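Local coordinates for ESX-5 secretion-associated protein EspG5 (Mycobacterium marinum, PDB 6VJ5) that acts as a cytoplasmic chaperone specific for its cognate PE/PPE proteins, keeping PE/PPE dimers from aggregating, and is needed for secretion of LipY and PE31/PPE18, at residues T183-W186 against Q187-G190; G97-N101 against E102-P106; L277-V280 against G281-V285; D110-D113 against N114-R117. All coordinates share one frame; numbering follows the deposited sequence.

Contact 1. Residues T183-W186 against Q187-G190; sequences TKSW and QESG
Gln187 N and Glu188 N bond back to Thr183 O and Lys184 O in the last turn of helix 176-188, and at Gly190 the chain turns to positive phi (81°) in a Schellman motif, its N bonded to Gln187 O. Trp186 O meets the side chain of Ser189, whose OG gives it a hydrogen bond at 2.8 Å. That hydroxyl stands between backbone N and carbonyl carbon (chi1 80°), which turns it back toward the helix and leaves Ser189 OG 3.7 Å from Trp186 CD1. The indole NE1 bonds to Asn192 O, and Phe191 meets the ring edge-to-face. On another side of the helix, Lys184 bends at chi2 and chi3 until NZ reaches Gln187 OE1 at 2.9 Å, in the carbonyl plane; NZ also bonds to the backbone of another protein's chain. Glu188 OE2 lies 3.7 Å from Lys184 CG but 5.6 Å from Lys184 NZ, so the carboxylate touches the aliphatic stem and not the ammonium. A water joins Glu188 OE1 to Ser185 OG, which also bonds to Glu181 O. The ammonium is thus held by the neutral Gln187 amide and another protein's backbone, with Glu188 probably adding a longer-range electrostatic pull.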
loop_
_atom_site.group_PDB
_atom_site.type_symbol
_atom_site.label_atom_id
_atom_site.label_comp_id
_atom_site.label_asym_id
_atom_site.label_seq_id
_atom_site.Cartn_x
_atom_site.Cartn_y
_atom_site.Cartn_z
ATOM N N THR C 183 18.507 17.433 31.099
ATOM C CA THR C 183 17.391 18.144 30.487
ATOM C C THR C 183 16.074 17.413 30.731
ATOM O O THR C 183 15.046 18.048 30.993
ATOM C CB THR C 183 17.636 18.310 28.988
ATOM O OG1 THR C 183 18.872 18.999 28.768
ATOM C CG2 THR C 183 16.509 19.095 28.359
ATOM N N LYS C 184 16.084 16.082 30.665
ATOM C CA LYS C 184 14.853 15.326 30.888
ATOM C C LYS C 184 14.338 15.528 32.309
ATOM O O LYS C 184 13.147 15.793 32.517
ATOM C CB LYS C 184 15.097 13.845 30.590
ATOM C CG LYS C 184 13.923 12.926 30.909
ATOM C CD LYS C 184 12.647 13.374 30.222
ATOM C CE LYS C 184 12.779 13.343 28.712
ATOM N NZ LYS C 184 11.442 13.537 28.085
ATOM N N SER C 185 15.226 15.424 33.303
ATOM C CA SER C 185 14.826 15.679 34.683
ATOM C C SER C 185 14.307 17.102 34.856
ATOM O O SER C 185 13.297 17.324 35.533
ATOM C CB SER C 185 16.003 15.434 35.625
ATOM O OG SER C 185 16.505 14.118 35.487
ATOM N N TRP C 186 14.995 18.087 34.270
ATOM C CA TRP C 186 14.567 19.475 34.429
ATOM C C TRP C 186 13.176 19.680 33.851
ATOM O O TRP C 186 12.330 20.343 34.462
ATOM C CB TRP C 186 15.566 20.414 33.756
ATOM C CG TRP C 186 15.414 21.847 34.163
ATOM C CD1 TRP C 186 14.875 22.318 35.323
ATOM C CD2 TRP C 186 15.804 22.998 33.407
ATOM N NE1 TRP C 186 14.904 23.690 35.337
ATOM C CE2 TRP C 186 15.469 24.133 34.170
ATOM C CE3 TRP C 186 16.405 23.179 32.158
ATOM C CZ2 TRP C 186 15.714 25.428 33.726
ATOM C CZ3 TRP C 186 16.649 24.465 31.719
ATOM C CH2 TRP C 186 16.305 25.572 32.501
ATOM N N GLN C 187 12.924 19.115 32.670
ATOM C CA GLN C 187 11.580 19.122 32.106
ATOM C C GLN C 187 10.586 18.458 33.049
ATOM O O GLN C 187 9.472 18.958 33.241
ATOM C CB GLN C 187 11.598 18.408 30.755
ATOM C CG GLN C 187 10.270 18.318 30.030
ATOM C CD GLN C 187 10.326 17.308 28.893
ATOM O OE1 GLN C 187 10.837 16.200 29.061
ATOM N NE2 GLN C 187 9.821 17.696 27.724
ATOM N N GLU C 188 10.973 17.324 33.641
ATOM C CA GLU C 188 10.069 16.606 34.533
ATOM C C GLU C 188 9.695 17.447 35.743
ATOM O O GLU C 188 8.569 17.349 36.242
ATOM C CB GLU C 188 10.707 15.281 34.962
ATOM C CG GLU C 188 10.720 14.232 33.853
ATOM C CD GLU C 188 11.499 12.974 34.210
ATOM O OE1 GLU C 188 12.229 12.973 35.226
ATOM O OE2 GLU C 188 11.379 11.984 33.458
ATOM N N SER C 189 10.613 18.284 36.224
ATOM C CA SER C 189 10.315 19.182 37.332
ATOM C C SER C 189 9.475 20.380 36.908
ATOM O O SER C 189 9.181 21.238 37.747
ATOM C CB SER C 189 11.613 19.682 37.979
ATOM O OG SER C 189 12.186 20.745 37.236
ATOM N N GLY C 190 9.080 20.455 35.640
ATOM C CA GLY C 190 8.401 21.632 35.138
ATOM C C GLY C 190 9.310 22.780 34.772
ATOM O O GLY C 190 8.825 23.903 34.602
HETATM O O HOH W 1 14.730 12.107 34.462
#

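Contact 2. Residues G97-N101 against E102-P106; sequences GVVDN and EDQPP
Asn101 OD1 takes a hydrogen bond from Asp103 N at 2.7 Å, nearly straight at the hydrogen (168°). The side chain can reach because CG is anti to the backbone N (chi1 -178°), so that the amide lies beside its own carbonyl carbon and faces the next two peptides. Asp103 N sits above the plane of the amide, well off a lone pair, while Asp103 CB approaches Asn101 OD1 at 3.4 Å. This is an Asx turn, and it overlaps a type I beta turn running from Asn101 to Gln104, in which Gln104 N bonds to Asn101 O at 3.0 Å. Together the two turns reverse the chain in the long loop that joins the antiparallel strands 83-91 and 115-123, at a surface position. Gln104 carries the remaining side-chain contact. Its CG lies anti to the carbonyl carbon (chi1 -84°), and a bend at chi2 folds the amide back toward the incoming arm of the loop. The amide carbon CD of Gln104 comes to 3.9 Å from Val99 CG1, the two side chains crossing at about a right angle. Gln104 OE1 is 4.0 Å from Val99 CB, and NE2 is at a similar range from Val99 CG1. The polar ends are used elsewhere: OE1 bonds to Ser108 OG, and NE2 makes a weak bond to Asp110 OD2. Nearer the root of the side chain, Gln104 CB rests 3.3 Å from Asn101 O, the same carbonyl that receives its N-H.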
loop_
_atom_site.group_PDB
_atom_site.type_symbol
_atom_site.label_atom_id
_atom_site.label_comp_id
_atom_site.label_asym_id
_atom_site.label_seq_id
_atom_site.Cartn_x
_atom_site.Cartn_y
_atom_site.Cartn_z
ATOM N N GLY C 97 5.910 16.518 13.250
ATOM C CA GLY C 97 4.946 15.829 12.426
ATOM C C GLY C 97 3.730 15.297 13.145
ATOM O O GLY C 97 2.759 14.911 12.477
ATOM N N VAL C 98 3.738 15.283 14.476
ATOM C CA VAL C 98 2.668 14.665 15.249
ATOM C C VAL C 98 1.453 15.588 15.245
ATOM O O VAL C 98 1.488 16.686 15.804
ATOM C CB VAL C 98 3.115 14.358 16.685
ATOM C CG1 VAL C 98 1.985 13.670 17.445
ATOM C CG2 VAL C 98 4.380 13.528 16.684
ATOM N N VAL C 99 0.367 15.127 14.636
ATOM C CA VAL C 99 -0.944 15.754 14.758
ATOM C C VAL C 99 -1.690 14.993 15.842
ATOM O O VAL C 99 -1.889 13.778 15.726
ATOM C CB VAL C 99 -1.706 15.722 13.424
ATOM C CG1 VAL C 99 -2.975 16.545 13.512
ATOM C CG2 VAL C 99 -0.816 16.228 12.299
ATOM N N ASP C 100 -2.068 15.681 16.918
ATOM C CA ASP C 100 -2.647 14.999 18.075
ATOM C C ASP C 100 -4.166 15.156 18.044
ATOM O O ASP C 100 -4.757 16.001 18.715
ATOM C CB ASP C 100 -2.048 15.517 19.379
ATOM C CG ASP C 100 -1.955 14.431 20.444
ATOM O OD1 ASP C 100 -1.053 13.575 20.342
ATOM O OD2 ASP C 100 -2.795 14.420 21.368
ATOM N N ASN C 101 -4.791 14.317 17.225
ATOM C CA ASN C 101 -6.228 14.095 17.214
ATOM C C ASN C 101 -6.406 12.587 17.129
ATOM O O ASN C 101 -5.816 11.947 16.251
ATOM C CB ASN C 101 -6.896 14.796 16.036
ATOM C CG ASN C 101 -8.402 14.623 16.040
ATOM O OD1 ASN C 101 -8.928 13.678 16.628
ATOM N ND2 ASN C 101 -9.105 15.532 15.375
ATOM N N GLU C 102 -7.177 12.009 18.051
ATOM C CA GLU C 102 -7.336 10.558 17.989
ATOM C C GLU C 102 -8.256 10.121 16.854
ATOM O O GLU C 102 -8.447 8.914 16.667
ATOM C CB GLU C 102 -7.847 9.994 19.321
ATOM C CG GLU C 102 -9.171 10.537 19.809
ATOM C CD GLU C 102 -9.967 9.511 20.608
ATOM O OE1 GLU C 102 -11.177 9.360 20.334
ATOM O OE2 GLU C 102 -9.387 8.848 21.498
ATOM N N ASP C 103 -8.825 11.061 16.097
ATOM C CA ASP C 103 -9.516 10.744 14.855
ATOM C C ASP C 103 -8.633 10.976 13.632
ATOM O O ASP C 103 -9.147 11.088 12.512
ATOM C CB ASP C 103 -10.811 11.550 14.734
ATOM C CG ASP C 103 -12.045 10.710 15.016
ATOM O OD1 ASP C 103 -11.956 9.782 15.847
ATOM O OD2 ASP C 103 -13.097 10.966 14.394
ATOM N N GLN C 104 -7.323 11.075 13.824
ATOM C CA GLN C 104 -6.391 11.019 12.701
ATOM C C GLN C 104 -6.361 9.587 12.184
ATOM O O GLN C 104 -6.075 8.666 12.963
ATOM C CB GLN C 104 -4.992 11.457 13.115
ATOM C CG GLN C 104 -4.787 12.964 13.097
ATOM C CD GLN C 104 -4.611 13.510 11.689
ATOM O OE1 GLN C 104 -3.620 13.217 11.016
ATOM N NE2 GLN C 104 -5.569 14.311 11.242
ATOM N N PRO C 105 -6.656 9.344 10.910
ATOM C CA PRO C 105 -6.657 7.965 10.406
ATOM C C PRO C 105 -5.257 7.385 10.422
ATOM O O PRO C 105 -4.265 8.129 10.503
ATOM C CB PRO C 105 -7.192 8.109 8.973
ATOM C CG PRO C 105 -6.833 9.514 8.581
ATOM C CD PRO C 105 -6.949 10.326 9.847
ATOM N N PRO C 106 -5.129 6.063 10.352
ATOM C CA PRO C 106 -3.796 5.459 10.234
ATOM C C PRO C 106 -3.093 5.946 8.973
ATOM O O PRO C 106 -3.710 6.114 7.918
ATOM C CB PRO C 106 -4.087 3.954 10.183
ATOM C CG PRO C 106 -5.520 3.861 9.684
ATOM C CD PRO C 106 -6.212 5.065 10.277
#

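Contact 3. Residues L277-V280 against G281-V285; sequences LVQV and GVKTV
Val280 and Thr284 sit one turn apart on helix 275-286, their side chains inclined to each other, with the carbonyl of Val280 shared between two groups of Thr284. The N-H to carbonyl bond is the usual i to i+4 bond of an alpha helix; the threonine hydroxyl, folded back on the main chain, adds a second donor. Thr284 OG1 lies beside its own backbone N (chi1 -61°), which brings it within 2.8 Å of Val280 O; Thr284 N reaches that oxygen at 2.9 Å from the opposite face of the carbonyl plane. The hydroxyl therefore has its bond within the helix, and Val280 CG1 stands 4.1 Å from Thr284 OG1. Tyr255 of strand 250-256 touches both residues.

Gln279 and Lys283 run next to each other in one direction. A bend at chi2 turns the glutamine amide across the helix surface, bringing Gln279 OE1 to 4.1 Å from Lys283 CB, a loose contact with the methylene and not with the charge. The lysine runs outward, bends at chi4 and makes a long, weak ion pair with Asp287.

Another face carries Val278 and Val282, packed against helix 147-159, where Ile155 meets Val278 and Ile150 and Ala151 meet Val282. Gly281, with its N bonded to Leu277 O, is buried too. Where the two valines follow each other, the methyl CG2 of Val282 sits 3.3 Å from Val278 O.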
loop_
_atom_site.group_PDB
_atom_site.type_symbol
_atom_site.label_atom_id
_atom_site.label_comp_id
_atom_site.label_asym_id
_atom_site.label_seq_id
_atom_site.Cartn_x
_atom_site.Cartn_y
_atom_site.Cartn_z
ATOM N N LEU C 277 27.260 31.862 13.997
ATOM C CA LEU C 277 27.195 30.556 14.645
ATOM C C LEU C 277 26.127 29.672 14.019
ATOM O O LEU C 277 26.281 28.446 13.993
ATOM C CB LEU C 277 26.940 30.726 16.139
ATOM C CG LEU C 277 28.128 31.292 16.913
ATOM C CD1 LEU C 277 27.717 31.671 18.324
ATOM C CD2 LEU C 277 29.276 30.293 16.947
ATOM N N VAL C 278 25.041 30.265 13.518
ATOM C CA VAL C 278 24.077 29.491 12.745
ATOM C C VAL C 278 24.731 28.962 11.475
ATOM O O VAL C 278 24.437 27.850 11.021
ATOM C CB VAL C 278 22.832 30.340 12.430
ATOM C CG1 VAL C 278 21.896 29.582 11.500
ATOM C CG2 VAL C 278 22.115 30.715 13.716
ATOM N N GLN C 279 25.628 29.752 10.879
ATOM C CA GLN C 279 26.415 29.263 9.751
ATOM C C GLN C 279 27.355 28.146 10.190
ATOM O O GLN C 279 27.537 27.161 9.464
ATOM C CB GLN C 279 27.195 30.420 9.120
ATOM C CG GLN C 279 28.164 30.032 8.006
ATOM C CD GLN C 279 29.539 29.631 8.527
ATOM O OE1 GLN C 279 30.064 28.578 8.168
ATOM N NE2 GLN C 279 30.126 30.473 9.372
ATOM N N VAL C 280 27.947 28.271 11.378
ATOM C CA VAL C 280 28.820 27.213 11.876
ATOM C C VAL C 280 28.027 25.940 12.124
ATOM O O VAL C 280 28.522 24.828 11.897
ATOM C CB VAL C 280 29.546 27.676 13.153
ATOM C CG1 VAL C 280 30.319 26.518 13.778
ATOM C CG2 VAL C 280 30.474 28.842 12.851
ATOM N N GLY C 281 26.786 26.076 12.593
ATOM C CA GLY C 281 25.991 24.897 12.891
ATOM C C GLY C 281 25.576 24.148 11.642
ATOM O O GLY C 281 25.601 22.914 11.611
ATOM N N VAL C 282 25.186 24.880 10.596
ATOM C CA VAL C 282 24.845 24.244 9.327
ATOM C C VAL C 282 26.050 23.494 8.777
ATOM O O VAL C 282 25.952 22.333 8.363
ATOM C CB VAL C 282 24.326 25.292 8.325
ATOM C CG1 VAL C 282 24.220 24.685 6.930
ATOM C CG2 VAL C 282 22.989 25.851 8.797
ATOM N N LYS C 283 27.210 24.154 8.764
ATOM C CA LYS C 283 28.424 23.499 8.296
ATOM C C LYS C 283 28.712 22.239 9.102
ATOM O O LYS C 283 29.135 21.219 8.545
ATOM C CB LYS C 283 29.604 24.463 8.382
ATOM C CG LYS C 283 30.896 23.907 7.809
ATOM C CD LYS C 283 32.078 24.817 8.107
ATOM C CE LYS C 283 33.356 24.266 7.496
ATOM N NZ LYS C 283 33.302 24.301 6.007
ATOM N N THR C 284 28.495 22.293 10.419
ATOM C CA THR C 284 28.791 21.146 11.269
ATOM C C THR C 284 27.859 19.980 10.981
ATOM O O THR C 284 28.261 18.819 11.121
ATOM C CB THR C 284 28.692 21.547 12.740
ATOM O OG1 THR C 284 29.652 22.573 13.024
ATOM C CG2 THR C 284 28.952 20.352 13.637
ATOM N N VAL C 285 26.619 20.273 10.596
ATOM C CA VAL C 285 25.712 19.226 10.146
ATOM C C VAL C 285 26.262 18.568 8.890
ATOM O O VAL C 285 26.367 17.338 8.802
ATOM C CB VAL C 285 24.310 19.814 9.906
ATOM C CG1 VAL C 285 23.439 18.820 9.160
ATOM C CG2 VAL C 285 23.673 20.224 11.226
#

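Contact 4. Residues D110-D113 against N114-R117; sequences DIPD and NEFR
Glu115 runs alongside the Pro112 ring, the two residues standing at the ends of a type I beta turn that leads the chain into strand 115-123 of the large antiparallel sheet. Glu115 N closes the turn on Pro112 O at 2.9 Å.

Glu115 is the side chain to follow. Its CB lies 3.4 Å from Pro112 O, the oxygen that takes its own N-H. The chain then runs on extended (chi2 175°), past the proline ring, so that Glu115 CD comes 3.9 Å from Pro112 CD. At the tip the carboxylate divides its work. Glu115 OE2 leans against the ring at 3.4 Å from Pro112 CG and accepts a hydrogen bond from Gly97 N. Glu115 OE1 is engaged by the arginine two residues on: Arg117 NE approaches it at 2.6 Å on the anti side in a salt bridge, and Arg117 NH2 adds a weak bond. The carboxylate carbon lies at the edge of the guanidinium, in its plane. With a backbone N-H on one oxygen and the arginine on the other, the buried acid is probably stabilised in its charged form.

Arg117 NH1 bonds in turn to Glu32 O. Ile111 and Arg117 overlap while heading opposite ways, and the methyl CG2 of Ile111 covers one face of the guanidinium. Asn114, whose ND2 bonds to Lys93 O and Arg91 O, turns its other amide atom back over the turn, placing Asn114 OD1 3.2 Å from Pro112 CB.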
loop_
_atom_site.group_PDB
_atom_site.type_symbol
_atom_site.label_atom_id
_atom_site.label_comp_id
_atom_site.label_asym_id
_atom_site.label_seq_id
_atom_site.Cartn_x
_atom_site.Cartn_y
_atom_site.Cartn_z
ATOM N N ASP C 110 -1.420 14.088 6.665
ATOM C CA ASP C 110 -1.467 15.444 7.185
ATOM C C ASP C 110 -0.195 15.756 7.969
ATOM O O ASP C 110 0.496 14.864 8.474
ATOM C CB ASP C 110 -2.669 15.651 8.109
ATOM C CG ASP C 110 -3.993 15.620 7.381
ATOM O OD1 ASP C 110 -4.036 15.918 6.165
ATOM O OD2 ASP C 110 -5.002 15.309 8.049
ATOM N N ILE C 111 0.096 17.043 8.080
ATOM C CA ILE C 111 1.141 17.536 8.977
ATOM C C ILE C 111 0.504 18.562 9.895
ATOM O O ILE C 111 -0.583 19.094 9.604
ATOM C CB ILE C 111 2.339 18.125 8.197
ATOM C CG1 ILE C 111 1.897 19.244 7.256
ATOM C CG2 ILE C 111 3.053 17.038 7.406
ATOM C CD1 ILE C 111 3.054 19.916 6.535
ATOM N N PRO C 112 1.143 18.867 11.028
ATOM C CA PRO C 112 0.550 19.833 11.964
ATOM C C PRO C 112 0.392 21.204 11.320
ATOM O O PRO C 112 1.256 21.662 10.572
ATOM C CB PRO C 112 1.550 19.866 13.127
ATOM C CG PRO C 112 2.282 18.549 13.036
ATOM C CD PRO C 112 2.381 18.266 11.556
ATOM N N ASP C 113 -0.725 21.866 11.635
ATOM C CA ASP C 113 -1.011 23.165 11.033
ATOM C C ASP C 113 0.049 24.210 11.362
ATOM O O ASP C 113 0.144 25.220 10.655
ATOM C CB ASP C 113 -2.382 23.680 11.488
ATOM C CG ASP C 113 -3.529 23.099 10.681
ATOM O OD1 ASP C 113 -3.293 22.662 9.535
ATOM O OD2 ASP C 113 -4.670 23.082 11.191
ATOM N N ASN C 114 0.840 24.000 12.411
ATOM C CA ASN C 114 1.878 24.944 12.800
ATOM C C ASN C 114 3.235 24.612 12.192
ATOM O O ASN C 114 4.235 25.233 12.571
ATOM C CB ASN C 114 2.018 24.980 14.326
ATOM C CG ASN C 114 2.722 23.748 14.873
ATOM O OD1 ASN C 114 2.433 22.626 14.463
ATOM N ND2 ASN C 114 3.655 23.955 15.794
ATOM N N GLU C 115 3.296 23.650 11.273
ATOM C CA GLU C 115 4.555 23.116 10.774
ATOM C C GLU C 115 4.713 23.426 9.291
ATOM O O GLU C 115 3.743 23.395 8.528
ATOM C CB GLU C 115 4.638 21.600 11.014
ATOM C CG GLU C 115 6.027 21.105 11.372
ATOM C CD GLU C 115 6.063 19.630 11.731
ATOM O OE1 GLU C 115 6.609 18.841 10.937
ATOM O OE2 GLU C 115 5.556 19.258 12.812
ATOM N N PHE C 116 5.947 23.737 8.908
ATOM C CA PHE C 116 6.349 24.032 7.539
ATOM C C PHE C 116 7.587 23.184 7.268
ATOM O O PHE C 116 8.510 23.155 8.088
ATOM C CB PHE C 116 6.629 25.530 7.369
ATOM C CG PHE C 116 5.622 26.418 8.069
ATOM C CD1 PHE C 116 5.793 26.766 9.404
ATOM C CD2 PHE C 116 4.505 26.901 7.398
ATOM C CE1 PHE C 116 4.869 27.580 10.056
ATOM C CE2 PHE C 116 3.580 27.717 8.047
ATOM C CZ PHE C 116 3.765 28.056 9.377
ATOM N N ARG C 117 7.603 22.477 6.141
ATOM C CA ARG C 117 8.636 21.479 5.872
ATOM C C ARG C 117 9.372 21.827 4.589
ATOM O O ARG C 117 8.755 21.933 3.524
ATOM C CB ARG C 117 8.030 20.077 5.778
ATOM C CG ARG C 117 7.962 19.345 7.116
ATOM C CD ARG C 117 6.683 18.521 7.273
ATOM N NE ARG C 117 6.664 17.845 8.569
ATOM C CZ ARG C 117 7.070 16.594 8.778
ATOM N NH1 ARG C 117 7.516 15.851 7.772
ATOM N NH2 ARG C 117 7.021 16.084 9.999
#

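In the fold
Contact 2 lies in the loop between strands 83-91 and 115-123, and contact 4 covers the end of that loop and the start of strand 115-123; their centres lie about 12 Å apart. The two touch, with Val98 packed against Pro112. Contact 2 is at the surface and relies on turn hydrogen bonds, whereas contact 4 is buried at the sheet and holds a salt bridge. Contacts 1 and 3 are both partly buried helix segments, but 183-190 ends its helix and meets another protein's chain, while 277-285 runs within its helix, placing valines against helix 147-159. Contacts 2 and 3, about 33 Å apart between centres, lie on opposite sides of the chain's centre.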